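Local coordinates for protein probable TonB-dependent receptor (Pseudomonas aeruginosa, PDB 4K3F) that probably binds methionine in the periplasm as the substrate-binding lipoprotein of an ABC-type methionine importer, and holds selenomethionine in its interlobe cleft, at residues A[60-65]-A[109-114]; A[42-47]-A[55-60]; A[86-91]-A[168-173]; A[117-122]-A[186-191]. All coordinates share one frame; numbering follows the deposited sequence.

Contact 1: residues A[60-65]-A[109-114]; sequences QPYLDE and DATNGG. With MSE (selenomethionine), chain B.
The ring of Tyr-62 presents its in-plane edge to Asp-109 OD2, which comes to 3.6 Å from CD2, while one face is taken by the ligand: the selenomethionine methyl CE sits over the ring centre, 3.6 Å above the plane. The carboxylate of Asp-109 stands steeply to the ring, the planes 71° apart. The two segments are helix N-terminal ends facing each other across the ligand cleft of a periplasmic-binding-protein fold, one from each lobe, and their axes run 143° apart. Asp-109 is the N-cap of helix 110-122. Its OD2 takes two N-H groups of Asn-112, the backbone N at 3.1 Å from above the carboxylate plane and the side-chain ND2 at 2.9 Å on the syn side. This double grip fixes the amide, whose ND2 lies 3.5 Å from the ligand SE; Asn-112 OD1 turns to His-59. Beyond the pocket the helices meet through Thr-111, with CG2 against Pro-61 CB and the Glu-65 chain. The Tyr-62 hydroxyl is held by the backbone O of Tyr-40. With Thr-111 OG1 set between its own backbone N and carbonyl carbon (chi1 64°), the hydroxyl oxygen comes 3.5 Å from Tyr-62 CA.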
loop_
_atom_site.group_PDB
_atom_site.type_symbol
_atom_site.label_atom_id
_atom_site.label_comp_id
_atom_site.label_asym_id
_atom_site.label_seq_id
_atom_site.Cartn_x
_atom_site.Cartn_y
_atom_site.Cartn_z
ATOM N N GLN A 60 5.550 -1.617 -6.050
ATOM C CA GLN A 60 6.127 -2.332 -7.201
ATOM C C GLN A 60 6.010 -3.830 -7.076
ATOM O O GLN A 60 5.683 -4.495 -8.060
ATOM C CB GLN A 60 7.577 -1.885 -7.479
ATOM C CG GLN A 60 8.142 -2.415 -8.796
ATOM C CD GLN A 60 7.893 -1.543 -9.990
ATOM O OE1 GLN A 60 8.105 -0.313 -9.949
ATOM N NE2 GLN A 60 7.512 -2.183 -11.106
ATOM N N PRO A 61 6.272 -4.402 -5.879
ATOM C CA PRO A 61 6.057 -5.842 -5.817
ATOM C C PRO A 61 4.654 -6.272 -6.229
ATOM O O PRO A 61 4.491 -7.235 -6.967
ATOM C CB PRO A 61 6.383 -6.184 -4.380
ATOM C CG PRO A 61 7.390 -5.127 -3.981
ATOM C CD PRO A 61 6.973 -3.877 -4.683
ATOM N N TYR A 62 3.666 -5.540 -5.800
ATOM C CA TYR A 62 2.265 -5.838 -6.141
ATOM C C TYR A 62 2.038 -5.734 -7.659
ATOM O O TYR A 62 1.429 -6.629 -8.271
ATOM C CB TYR A 62 1.315 -4.902 -5.371
ATOM C CG TYR A 62 -0.124 -5.246 -5.609
ATOM C CD1 TYR A 62 -0.802 -4.721 -6.689
ATOM C CD2 TYR A 62 -0.809 -6.164 -4.776
ATOM C CE1 TYR A 62 -2.110 -5.039 -6.928
ATOM C CE2 TYR A 62 -2.133 -6.494 -5.016
ATOM C CZ TYR A 62 -2.775 -5.940 -6.086
ATOM O OH TYR A 62 -4.097 -6.310 -6.333
ATOM N N LEU A 63 2.571 -4.693 -8.260
ATOM C CA LEU A 63 2.425 -4.467 -9.692
ATOM C C LEU A 63 3.025 -5.631 -10.448
ATOM O O LEU A 63 2.456 -6.125 -11.421
ATOM C CB LEU A 63 3.074 -3.144 -10.109
ATOM C CG LEU A 63 3.073 -2.921 -11.599
ATOM C CD1 LEU A 63 1.679 -2.848 -12.190
ATOM C CD2 LEU A 63 3.918 -1.693 -11.957
ATOM N N ASP A 64 4.251 -5.985 -10.076
ATOM C CA ASP A 64 4.954 -7.033 -10.831
ATOM C C ASP A 64 4.164 -8.366 -10.793
ATOM O O ASP A 64 4.002 -9.091 -11.827
ATOM C CB ASP A 64 6.362 -7.259 -10.263
ATOM C CG ASP A 64 7.302 -6.075 -10.471
ATOM O OD1 ASP A 64 7.026 -5.201 -11.297
ATOM O OD2 ASP A 64 8.375 -6.047 -9.782
ATOM N N GLU A 65 3.678 -8.717 -9.593
ATOM C CA GLU A 65 2.864 -9.899 -9.415
ATOM C C GLU A 65 1.540 -9.790 -10.147
ATOM O O GLU A 65 1.075 -10.766 -10.758
ATOM C CB GLU A 65 2.638 -10.138 -7.922
ATOM C CG GLU A 65 1.744 -11.318 -7.591
ATOM C CD GLU A 65 2.199 -12.656 -8.151
ATOM O OE1 GLU A 65 3.407 -12.857 -8.432
ATOM O OE2 GLU A 65 1.329 -13.545 -8.236
ATOM N N ASP A 109 -3.173 -11.701 -0.653
ATOM C CA ASP A 109 -2.446 -11.573 -1.919
ATOM C C ASP A 109 -0.936 -11.835 -1.682
ATOM O O ASP A 109 -0.418 -11.679 -0.581
ATOM C CB ASP A 109 -2.641 -10.196 -2.578
ATOM C CG ASP A 109 -2.120 -9.093 -1.744
ATOM O OD1 ASP A 109 -2.770 -8.726 -0.740
ATOM O OD2 ASP A 109 -1.050 -8.575 -2.075
ATOM N N ALA A 110 -0.244 -12.276 -2.717
ATOM C CA ALA A 110 1.097 -12.802 -2.508
ATOM C C ALA A 110 2.074 -11.795 -1.862
ATOM O O ALA A 110 2.832 -12.144 -0.926
ATOM C CB ALA A 110 1.677 -13.313 -3.834
ATOM N N THR A 111 2.095 -10.553 -2.355
ATOM C CA THR A 111 3.077 -9.597 -1.860
ATOM C C THR A 111 2.722 -8.959 -0.524
ATOM O O THR A 111 3.582 -8.797 0.312
ATOM C CB THR A 111 3.461 -8.525 -2.894
ATOM O OG1 THR A 111 2.336 -7.690 -3.227
ATOM C CG2 THR A 111 3.965 -9.200 -4.148
ATOM N N ASN A 112 1.471 -8.616 -0.308
ATOM C CA ASN A 112 1.104 -8.063 0.993
ATOM C C ASN A 112 1.025 -9.127 2.104
ATOM O O ASN A 112 1.315 -8.816 3.272
ATOM C CB ASN A 112 -0.130 -7.184 0.895
ATOM C CG ASN A 112 0.123 -5.958 0.078
ATOM O OD1 ASN A 112 0.868 -5.053 0.479
ATOM N ND2 ASN A 112 -0.524 -5.900 -1.045
ATOM N N GLY A 113 0.691 -10.364 1.726
ATOM C CA GLY A 113 0.776 -11.503 2.648
ATOM C C GLY A 113 2.236 -11.738 3.050
ATOM O O GLY A 113 2.556 -11.839 4.228
ATOM N N GLY A 114 3.143 -11.776 2.071
ATOM C CA GLY A 114 4.550 -12.014 2.348
ATOM C C GLY A 114 5.140 -10.932 3.215
ATOM O O GLY A 114 5.874 -11.195 4.138
HETATM N N MSE B 300 -1.082 1.546 -0.113
HETATM C CA MSE B 300 -0.854 0.080 0.045
HETATM C C MSE B 300 0.425 -0.079 0.860
HETATM O O MSE B 300 1.406 0.626 0.602
HETATM O OXT MSE B 300 0.483 -0.920 1.765
HETATM C CB MSE B 300 -0.728 -0.631 -1.312
HETATM C CG MSE B 300 -0.528 -2.121 -1.169
HETATM SE SE MSE B 300 -0.196 -2.937 -2.925
HETATM C CE MSE B 300 -1.895 -2.700 -3.715
#

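Contact 2: residues A[42-47]-A[55-60]; sequences QPNVQV and NFFQHQ. With MSE (selenomethionine), chain B.
Asn-44 CG lies anti to its carbonyl carbon, beside the backbone N (chi1 -86°), and Gln-58 CG stands between its own backbone N and carbonyl carbon (chi1 75°) with the chain extended beyond; the two amides thus reach each other tip to tip. They close a reciprocal amide pair where helix 42-48 packs on strand 54-59, in one lobe of a periplasmic-binding-protein fold. Asn-44 ND2 gives a nearly straight bond to Gln-58 OE1 at 3.0 Å, and Gln-58 NE2 returns one of the same length to Asn-44 OD1, on a lone pair in the carbonyl plane. Asn-44 OD1 is gripped a second time, by Asn-55 ND2 at 2.9 Å, with the donor tilted from the plane. The same ND2 also makes a weak bond to the backbone O of Pro-43, tying the strand to the helix in this buried, polar patch. Phe-57 stands beside the amides. Pro-43 CG makes a CH-pi contact over one ring face, 4.2 Å from the centroid, and Gln-58 CB covers the opposite face. Beyond the amide pair lies the ligand: Gln-58 CB comes 3.6 Å from the selenomethionine CE, so the residue that locks onto the helix also lines the pocket. His-59 offers a ring face to the selenium, with NE2 3.4 Å from SE.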
loop_
_atom_site.group_PDB
_atom_site.type_symbol
_atom_site.label_atom_id
_atom_site.label_comp_id
_atom_site.label_asym_id
_atom_site.label_seq_id
_atom_site.Cartn_x
_atom_site.Cartn_y
_atom_site.Cartn_z
ATOM N N GLN A 42 -9.383 -3.298 -9.524
ATOM C CA GLN A 42 -9.968 -2.478 -10.587
ATOM C C GLN A 42 -9.100 -1.305 -11.070
ATOM O O GLN A 42 -9.136 -0.996 -12.276
ATOM C CB GLN A 42 -11.403 -2.013 -10.233
ATOM C CG GLN A 42 -12.413 -3.171 -10.045
ATOM C CD GLN A 42 -12.384 -4.214 -11.182
ATOM O OE1 GLN A 42 -12.223 -5.414 -10.941
ATOM N NE2 GLN A 42 -12.513 -3.760 -12.404
ATOM N N PRO A 43 -8.323 -0.647 -10.190
ATOM C CA PRO A 43 -7.463 0.435 -10.730
ATOM C C PRO A 43 -6.508 -0.048 -11.834
ATOM O O PRO A 43 -6.241 0.715 -12.791
ATOM C CB PRO A 43 -6.750 1.010 -9.473
ATOM C CG PRO A 43 -7.691 0.655 -8.361
ATOM C CD PRO A 43 -8.252 -0.703 -8.715
ATOM N N ASN A 44 -6.007 -1.291 -11.730
ATOM C CA ASN A 44 -5.118 -1.815 -12.724
ATOM C C ASN A 44 -5.885 -2.243 -13.958
ATOM O O ASN A 44 -5.484 -1.986 -15.085
ATOM C CB ASN A 44 -4.334 -2.973 -12.154
ATOM C CG ASN A 44 -3.100 -2.538 -11.435
ATOM O OD1 ASN A 44 -2.624 -1.433 -11.622
ATOM N ND2 ASN A 44 -2.546 -3.432 -10.603
ATOM N N VAL A 45 -7.004 -2.922 -13.733
ATOM C CA VAL A 45 -7.869 -3.374 -14.838
ATOM C C VAL A 45 -8.313 -2.168 -15.685
ATOM O O VAL A 45 -8.303 -2.236 -16.906
ATOM C CB VAL A 45 -9.125 -4.109 -14.296
ATOM C CG1 VAL A 45 -10.093 -4.400 -15.439
ATOM C CG2 VAL A 45 -8.732 -5.358 -13.559
ATOM N N GLN A 46 -8.667 -1.051 -15.040
ATOM C CA GLN A 46 -9.147 0.133 -15.762
ATOM C C GLN A 46 -8.068 0.708 -16.658
ATOM O O GLN A 46 -8.318 1.160 -17.778
ATOM C CB GLN A 46 -9.597 1.213 -14.787
ATOM C CG GLN A 46 -10.904 0.863 -14.096
ATOM C CD GLN A 46 -12.138 1.285 -14.863
ATOM O OE1 GLN A 46 -12.134 2.265 -15.581
ATOM N NE2 GLN A 46 -13.197 0.581 -14.663
ATOM N N VAL A 47 -6.828 0.677 -16.182
ATOM C CA VAL A 47 -5.721 1.204 -16.999
ATOM C C VAL A 47 -5.392 0.274 -18.175
ATOM O O VAL A 47 -5.241 0.719 -19.321
ATOM C CB VAL A 47 -4.477 1.555 -16.128
ATOM C CG1 VAL A 47 -3.326 2.078 -16.999
ATOM C CG2 VAL A 47 -4.825 2.651 -15.141
ATOM N N ASN A 55 -2.779 4.989 -12.715
ATOM C CA ASN A 55 -3.288 4.783 -11.375
ATOM C C ASN A 55 -2.221 5.063 -10.316
ATOM O O ASN A 55 -1.013 5.108 -10.595
ATOM C CB ASN A 55 -3.971 3.402 -11.192
ATOM C CG ASN A 55 -3.015 2.225 -11.329
ATOM O OD1 ASN A 55 -1.976 2.153 -10.662
ATOM N ND2 ASN A 55 -3.381 1.283 -12.141
ATOM N N PHE A 56 -2.698 5.179 -9.088
ATOM C CA PHE A 56 -1.844 5.507 -7.938
ATOM C C PHE A 56 -2.448 4.870 -6.712
ATOM O O PHE A 56 -3.357 5.404 -6.110
ATOM C CB PHE A 56 -1.688 7.025 -7.819
ATOM C CG PHE A 56 -0.836 7.472 -6.658
ATOM C CD1 PHE A 56 0.360 6.840 -6.357
ATOM C CD2 PHE A 56 -1.206 8.548 -5.886
ATOM C CE1 PHE A 56 1.147 7.274 -5.277
ATOM C CE2 PHE A 56 -0.413 8.982 -4.816
ATOM C CZ PHE A 56 0.760 8.359 -4.522
ATOM N N PHE A 57 -1.909 3.697 -6.368
ATOM C CA PHE A 57 -2.474 2.864 -5.275
ATOM C C PHE A 57 -1.592 1.728 -4.809
ATOM O O PHE A 57 -1.871 1.195 -3.779
ATOM C CB PHE A 57 -3.856 2.272 -5.596
ATOM C CG PHE A 57 -3.805 1.010 -6.428
ATOM C CD1 PHE A 57 -3.557 1.064 -7.772
ATOM C CD2 PHE A 57 -3.971 -0.228 -5.827
ATOM C CE1 PHE A 57 -3.512 -0.120 -8.552
ATOM C CE2 PHE A 57 -3.927 -1.382 -6.582
ATOM C CZ PHE A 57 -3.691 -1.324 -7.931
ATOM N N GLN A 58 -0.581 1.327 -5.564
ATOM C CA GLN A 58 0.127 0.037 -5.292
ATOM C C GLN A 58 1.618 0.267 -5.179
ATOM O O GLN A 58 2.122 1.350 -5.540
ATOM C CB GLN A 58 -0.159 -0.973 -6.407
ATOM C CG GLN A 58 0.616 -0.671 -7.698
ATOM C CD GLN A 58 -0.050 -1.304 -8.893
ATOM O OE1 GLN A 58 -0.250 -2.522 -8.954
ATOM N NE2 GLN A 58 -0.499 -0.474 -9.798
ATOM N N HIS A 59 2.316 -0.745 -4.670
ATOM C CA HIS A 59 3.763 -0.750 -4.669
ATOM C C HIS A 59 4.259 -1.653 -5.805
ATOM O O HIS A 59 3.497 -2.315 -6.493
ATOM C CB HIS A 59 4.345 -1.154 -3.304
ATOM C CG HIS A 59 3.707 -2.378 -2.664
ATOM N ND1 HIS A 59 3.754 -3.641 -3.244
ATOM C CD2 HIS A 59 3.023 -2.531 -1.509
ATOM C CE1 HIS A 59 3.137 -4.512 -2.456
ATOM N NE2 HIS A 59 2.701 -3.860 -1.382
ATOM N N GLN A 60 5.550 -1.617 -6.050
ATOM C CA GLN A 60 6.127 -2.332 -7.201
ATOM C C GLN A 60 6.010 -3.830 -7.076
ATOM O O GLN A 60 5.683 -4.495 -8.060
ATOM C CB GLN A 60 7.577 -1.885 -7.479
ATOM C CG GLN A 60 8.142 -2.415 -8.796
ATOM C CD GLN A 60 7.893 -1.543 -9.990
ATOM O OE1 GLN A 60 8.105 -0.313 -9.949
ATOM N NE2 GLN A 60 7.512 -2.183 -11.106
HETATM N N MSE B 300 -1.082 1.546 -0.113
HETATM C CA MSE B 300 -0.854 0.080 0.045
HETATM C C MSE B 300 0.425 -0.079 0.860
HETATM O O MSE B 300 1.406 0.626 0.602
HETATM O OXT MSE B 300 0.483 -0.920 1.765
HETATM C CB MSE B 300 -0.728 -0.631 -1.312
HETATM C CG MSE B 300 -0.528 -2.121 -1.169
HETATM SE SE MSE B 300 -0.196 -2.937 -2.925
HETATM C CE MSE B 300 -1.895 -2.700 -3.715
#

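Contact 3: residues A[86-91]-A[168-173]; sequences GAYSSK and ALINTN. With MSE (selenomethionine), chain B.
Tyr-88 and Ala-168 form an antiparallel hydrogen-bonded pair: Tyr-88 N gives to Ala-168 O at 2.8 Å, and Ala-168 N gives back to Tyr-88 O at 2.9 Å, both nearly straight. Two residues along, past the non-hydrogen-bonded pair Ala-87/Leu-169, Ile-170 N donates to Gly-86 O, almost head-on to the carbonyl. The strands then diverge, and a water bridges the gap. It accepts from Gly-86 N and donates to Ile-170 O at 2.7 Å, and it also bonds the hydroxyls of Tyr-88 and Thr-172, so four protein groups surround it. With Tyr-88 CG anti to the carbonyl carbon (chi1 -55°), its hydroxyl reaches this water; CD1 packs 4.0 Å from Ile-170 CB, while Ile-170 O and the water lie at the ring edge, in plane. The other sheet face carries Ala-87 CB, 3.5 Å from Leu-169 CD1. Past the strand end, Asn-171 ND2 donates to ligand carboxylate OXT at 2.9 Å in a nearly straight bond, while Asn-173 OD1 accepts only weakly from the ligand amino N and also bonds the Tyr-40 hydroxyl. In the five-stranded sheet of this lobe, strand 167-170 lies between 103-107 and 86-88; helix 110-122 covers the Leu-169 face, and helix 182-185 touches Tyr-88.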
loop_
_atom_site.group_PDB
_atom_site.type_symbol
_atom_site.label_atom_id
_atom_site.label_comp_id
_atom_site.label_asym_id
_atom_site.label_seq_id
_atom_site.Cartn_x
_atom_site.Cartn_y
_atom_site.Cartn_z
ATOM N N GLY A 86 1.475 -1.711 9.735
ATOM C CA GLY A 86 1.335 -2.002 11.126
ATOM C C GLY A 86 0.505 -3.236 11.448
ATOM O O GLY A 86 -0.352 -3.682 10.655
ATOM N N ALA A 87 0.735 -3.740 12.655
ATOM C CA ALA A 87 -0.059 -4.793 13.294
ATOM C C ALA A 87 -0.936 -4.160 14.369
ATOM O O ALA A 87 -0.434 -3.410 15.204
ATOM C CB ALA A 87 0.868 -5.846 13.894
ATOM N N TYR A 88 -2.240 -4.437 14.319
ATOM C CA TYR A 88 -3.225 -3.825 15.174
ATOM C C TYR A 88 -3.969 -4.887 15.942
ATOM O O TYR A 88 -4.084 -6.021 15.510
ATOM C CB TYR A 88 -4.225 -2.975 14.360
ATOM C CG TYR A 88 -3.561 -1.937 13.501
ATOM C CD1 TYR A 88 -3.177 -2.225 12.200
ATOM C CD2 TYR A 88 -3.297 -0.670 13.980
ATOM C CE1 TYR A 88 -2.539 -1.290 11.413
ATOM C CE2 TYR A 88 -2.659 0.264 13.188
ATOM C CZ TYR A 88 -2.272 -0.046 11.912
ATOM O OH TYR A 88 -1.644 0.888 11.105
ATOM N N SER A 89 -4.459 -4.514 17.117
ATOM C CA SER A 89 -5.272 -5.421 17.905
ATOM C C SER A 89 -6.322 -4.635 18.690
ATOM O O SER A 89 -6.015 -3.616 19.268
ATOM C CB SER A 89 -4.414 -6.188 18.906
ATOM O OG SER A 89 -5.228 -7.018 19.733
ATOM N N SER A 90 -7.553 -5.145 18.710
ATOM C CA SER A 90 -8.580 -4.548 19.540
ATOM C C SER A 90 -8.573 -5.167 20.936
ATOM O O SER A 90 -9.288 -4.673 21.798
ATOM C CB SER A 90 -9.967 -4.682 18.896
ATOM O OG SER A 90 -10.392 -6.033 18.912
ATOM N N LYS A 91 -7.765 -6.219 21.143
ATOM C CA LYS A 91 -7.820 -7.068 22.355
ATOM C C LYS A 91 -6.526 -7.075 23.178
ATOM O O LYS A 91 -6.573 -7.402 24.366
ATOM C CB LYS A 91 -8.152 -8.521 21.961
ATOM C CG LYS A 91 -9.514 -8.674 21.295
ATOM C CD LYS A 91 -9.887 -10.108 20.922
ATOM C CE LYS A 91 -11.108 -10.092 20.006
ATOM N NZ LYS A 91 -11.772 -11.416 19.840
ATOM N N ALA A 168 -4.406 -8.114 13.573
ATOM C CA ALA A 168 -4.501 -7.944 12.132
ATOM C C ALA A 168 -3.403 -7.047 11.614
ATOM O O ALA A 168 -3.100 -6.010 12.191
ATOM C CB ALA A 168 -5.863 -7.422 11.723
ATOM N N LEU A 169 -2.784 -7.470 10.516
ATOM C CA LEU A 169 -1.755 -6.666 9.861
ATOM C C LEU A 169 -2.420 -6.022 8.657
ATOM O O LEU A 169 -2.771 -6.713 7.709
ATOM C CB LEU A 169 -0.534 -7.514 9.479
ATOM C CG LEU A 169 0.480 -7.740 10.631
ATOM C CD1 LEU A 169 -0.130 -8.519 11.786
ATOM C CD2 LEU A 169 1.726 -8.428 10.099
ATOM N N ILE A 170 -2.596 -4.708 8.732
ATOM C CA ILE A 170 -3.516 -3.983 7.849
ATOM C C ILE A 170 -2.755 -2.946 7.064
ATOM O O ILE A 170 -2.022 -2.153 7.646
ATOM C CB ILE A 170 -4.591 -3.281 8.655
ATOM C CG1 ILE A 170 -5.320 -4.335 9.504
ATOM C CG2 ILE A 170 -5.533 -2.551 7.728
ATOM C CD1 ILE A 170 -6.382 -3.768 10.395
ATOM N N ASN A 171 -2.909 -2.983 5.742
ATOM C CA ASN A 171 -2.317 -1.982 4.867
ATOM C C ASN A 171 -2.739 -0.606 5.337
ATOM O O ASN A 171 -3.924 -0.344 5.662
ATOM C CB ASN A 171 -2.741 -2.171 3.417
ATOM C CG ASN A 171 -2.214 -3.459 2.828
ATOM O OD1 ASN A 171 -2.860 -4.532 2.926
ATOM N ND2 ASN A 171 -1.032 -3.394 2.265
ATOM N N THR A 172 -1.785 0.310 5.323
ATOM C CA THR A 172 -2.026 1.633 5.943
ATOM C C THR A 172 -3.165 2.429 5.268
ATOM O O THR A 172 -3.938 3.140 5.927
ATOM C CB THR A 172 -0.703 2.407 5.966
ATOM O OG1 THR A 172 0.171 1.713 6.853
ATOM C CG2 THR A 172 -0.900 3.841 6.421
ATOM N N ASN A 173 -3.289 2.353 3.934
ATOM C CA ASN A 173 -4.380 3.045 3.267
ATOM C C ASN A 173 -5.735 2.662 3.835
ATOM O O ASN A 173 -6.556 3.541 4.121
ATOM C CB ASN A 173 -4.360 2.878 1.750
ATOM C CG ASN A 173 -4.732 1.486 1.298
ATOM O OD1 ASN A 173 -3.968 0.532 1.442
ATOM N ND2 ASN A 173 -5.927 1.359 0.760
HETATM N N MSE B 300 -1.082 1.546 -0.113
HETATM C CA MSE B 300 -0.854 0.080 0.045
HETATM C C MSE B 300 0.425 -0.079 0.860
HETATM O O MSE B 300 1.406 0.626 0.602
HETATM O OXT MSE B 300 0.483 -0.920 1.765
HETATM C CB MSE B 300 -0.728 -0.631 -1.312
HETATM C CG MSE B 300 -0.528 -2.121 -1.169
HETATM SE SE MSE B 300 -0.196 -2.937 -2.925
HETATM C CE MSE B 300 -1.895 -2.700 -3.715
HETATM O O HOH W 1 -0.751 -0.080 8.779
#

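Contact 4: residues A[117-122]-A[186-191]; sequences LLLLDK and ALAIEG. With GOL (glycerol), chain F.
Helix 110-122 packs here against 188-189, one of the two edge strands of the five-stranded sheet in one lobe of the periplasmic-binding-protein fold, and Leu-119 makes the main contact. Its CG is anti to the backbone N (chi1 178°), which sends the two methyls across to the strand backbone. CD1 rests 3.6 Å from Ile-189 C and nearly as close to Glu-190 N, while CD2 lies 4.1 Å from Ala-188 O. The Ala-188 methyl adds a looser apolar touch, so the leucine tip packs chiefly against peptide groups. Nearer the surface, Gly-191 N donates to O2 of a glycerol, probably from the crystallisation liquor, at 3.1 Å. Lys-122 is modelled in two conformers; in one of them its extended chain brings NZ to glycerol O3 and O2, so a bridge from helix to strand through the glycerol is tentative. The Glu-190 carboxylate has its partners outside the contact: OE1 accepts from Leu-85 N and forms a salt bridge with Arg-115, a ligand-pocket residue. On the sheet side, strand 188-189 runs beside 86-88, and the helix also presses Leu-119 and Leu-120 onto Leu-169 of strand 167-170.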
loop_
_atom_site.group_PDB
_atom_site.type_symbol
_atom_site.label_atom_id
_atom_site.label_comp_id
_atom_site.label_asym_id
_atom_site.label_seq_id
_atom_site.Cartn_x
_atom_site.Cartn_y
_atom_site.Cartn_z
ATOM N N LEU A 117 4.050 -11.404 6.756
ATOM C CA LEU A 117 4.818 -12.461 7.418
ATOM C C LEU A 117 6.224 -11.951 7.788
ATOM O O LEU A 117 6.769 -12.300 8.844
ATOM C CB LEU A 117 4.916 -13.691 6.532
ATOM C CG LEU A 117 3.608 -14.458 6.366
ATOM C CD1 LEU A 117 3.738 -15.510 5.266
ATOM C CD2 LEU A 117 3.222 -15.120 7.683
ATOM N N LEU A 118 6.819 -11.150 6.910
ATOM C CA LEU A 118 8.136 -10.573 7.211
ATOM C C LEU A 118 8.115 -9.637 8.420
ATOM O O LEU A 118 9.066 -9.625 9.202
ATOM C CB LEU A 118 8.712 -9.849 5.987
ATOM C CG LEU A 118 9.160 -10.789 4.859
ATOM C CD1 LEU A 118 9.615 -9.972 3.662
ATOM C CD2 LEU A 118 10.277 -11.707 5.279
ATOM N N LEU A 119 7.039 -8.874 8.588
ATOM C CA LEU A 119 6.876 -8.030 9.781
ATOM C C LEU A 119 6.741 -8.928 11.011
ATOM O O LEU A 119 7.344 -8.652 12.060
ATOM C CB LEU A 119 5.649 -7.094 9.653
ATOM C CG LEU A 119 5.411 -6.220 10.888
ATOM C CD1 LEU A 119 6.653 -5.375 11.227
ATOM C CD2 LEU A 119 4.158 -5.365 10.732
ATOM N N LEU A 120 5.954 -10.005 10.921
ATOM C CA LEU A 120 5.846 -10.939 12.064
ATOM C C LEU A 120 7.227 -11.524 12.407
ATOM O O LEU A 120 7.577 -11.730 13.597
ATOM C CB LEU A 120 4.853 -12.071 11.794
ATOM C CG LEU A 120 3.412 -11.616 11.624
ATOM C CD1 LEU A 120 2.486 -12.765 11.197
ATOM C CD2 LEU A 120 2.906 -10.994 12.906
ATOM N N ASP A 121 8.024 -11.800 11.377
ATOM C CA ASP A 121 9.379 -12.312 11.594
ATOM C C ASP A 121 10.253 -11.224 12.272
ATOM O O ASP A 121 10.951 -11.483 13.272
ATOM C CB ASP A 121 9.947 -12.844 10.274
ATOM C CG ASP A 121 11.432 -13.266 10.372
ATOM O OD1 ASP A 121 12.332 -12.379 10.448
ATOM O OD2 ASP A 121 11.698 -14.481 10.316
ATOM N N LYS A 122 10.188 -10.002 11.755
ATOM C CA LYS A 122 10.983 -8.915 12.319
ATOM C C LYS A 122 10.640 -8.702 13.783
ATOM O O LYS A 122 11.528 -8.483 14.598
ATOM C CB LYS A 122 10.737 -7.609 11.564
ATOM C CG LYS A 122 11.822 -6.584 11.825
ATOM C CD LYS A 122 11.462 -5.221 11.274
ATOM C CE LYS A 122 12.690 -4.323 11.276
ATOM N NZ LYS A 122 12.477 -3.141 10.410
ATOM N N ALA A 186 -0.188 0.823 16.631
ATOM C CA ALA A 186 0.423 -0.416 16.120
ATOM C C ALA A 186 1.223 -1.138 17.210
ATOM O O ALA A 186 1.938 -0.499 17.980
ATOM C CB ALA A 186 1.312 -0.152 14.908
ATOM N N LEU A 187 1.077 -2.462 17.278
ATOM C CA LEU A 187 1.906 -3.295 18.166
ATOM C C LEU A 187 3.274 -3.565 17.603
ATOM O O LEU A 187 4.194 -3.935 18.348
ATOM C CB LEU A 187 1.221 -4.634 18.481
ATOM C CG LEU A 187 0.097 -4.614 19.512
ATOM C CD1 LEU A 187 -1.062 -3.790 18.984
ATOM C CD2 LEU A 187 -0.374 -6.020 19.889
ATOM N N ALA A 188 3.392 -3.482 16.282
ATOM C CA ALA A 188 4.641 -3.623 15.552
ATOM C C ALA A 188 4.436 -2.877 14.245
ATOM O O ALA A 188 3.323 -2.744 13.772
ATOM C CB ALA A 188 4.933 -5.085 15.260
ATOM N N ILE A 189 5.521 -2.421 13.656
ATOM C CA ILE A 189 5.427 -1.686 12.422
ATOM C C ILE A 189 6.689 -1.811 11.611
ATOM O O ILE A 189 7.792 -1.915 12.178
ATOM C CB ILE A 189 5.152 -0.196 12.697
ATOM C CG1 ILE A 189 4.724 0.505 11.417
ATOM C CG2 ILE A 189 6.369 0.479 13.324
ATOM C CD1 ILE A 189 3.921 1.727 11.691
ATOM N N GLU A 190 6.555 -1.780 10.288
ATOM C CA GLU A 190 7.727 -1.760 9.413
ATOM C C GLU A 190 8.570 -0.498 9.618
ATOM O O GLU A 190 8.053 0.552 10.033
ATOM C CB GLU A 190 7.306 -1.741 7.965
ATOM C CG GLU A 190 6.634 -3.009 7.502
ATOM C CD GLU A 190 6.198 -2.936 6.074
ATOM O OE1 GLU A 190 5.802 -1.819 5.627
ATOM O OE2 GLU A 190 6.222 -4.005 5.393
ATOM N N GLY A 191 9.837 -0.576 9.248
ATOM C CA GLY A 191 10.622 0.642 8.946
ATOM C C GLY A 191 10.173 1.252 7.615
ATOM O O GLY A 191 9.428 0.622 6.842
HETATM C C1 GOL F . 10.303 -3.643 5.702
HETATM O O1 GOL F . 11.223 -4.022 4.663
HETATM C C2 GOL F . 11.135 -3.459 6.962
HETATM O O2 GOL F . 10.332 -3.458 8.160
HETATM C C3 GOL F . 11.929 -2.164 6.830
HETATM O O3 GOL F . 12.649 -1.967 8.051
#

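Overall arrangement
Contacts 1, 2 and 3 all touch the selenomethionine, whereas contact 4 lies further out, the Glu-190 side chain about 7 Å from the ligand. Contact 2 belongs to one lobe and contacts 3 and 4 to the other; the centres of contacts 2 and 3 are about 23 Å apart, and contact 1 spans the cleft between them. Asn-112 is the common point of the polar network: its OD1 lies 2.9 Å from His-59 NE2 of contact 2 and makes a weak bond, 3.1 Å, to Asn-171 ND2 of contact 3. Contacts 3 and 4 share a sheet, with Ala-87 O 2.7 Å from Leu-187 N. Helix 110-122 serves both contact 1, at its N-terminal end, and contact 4.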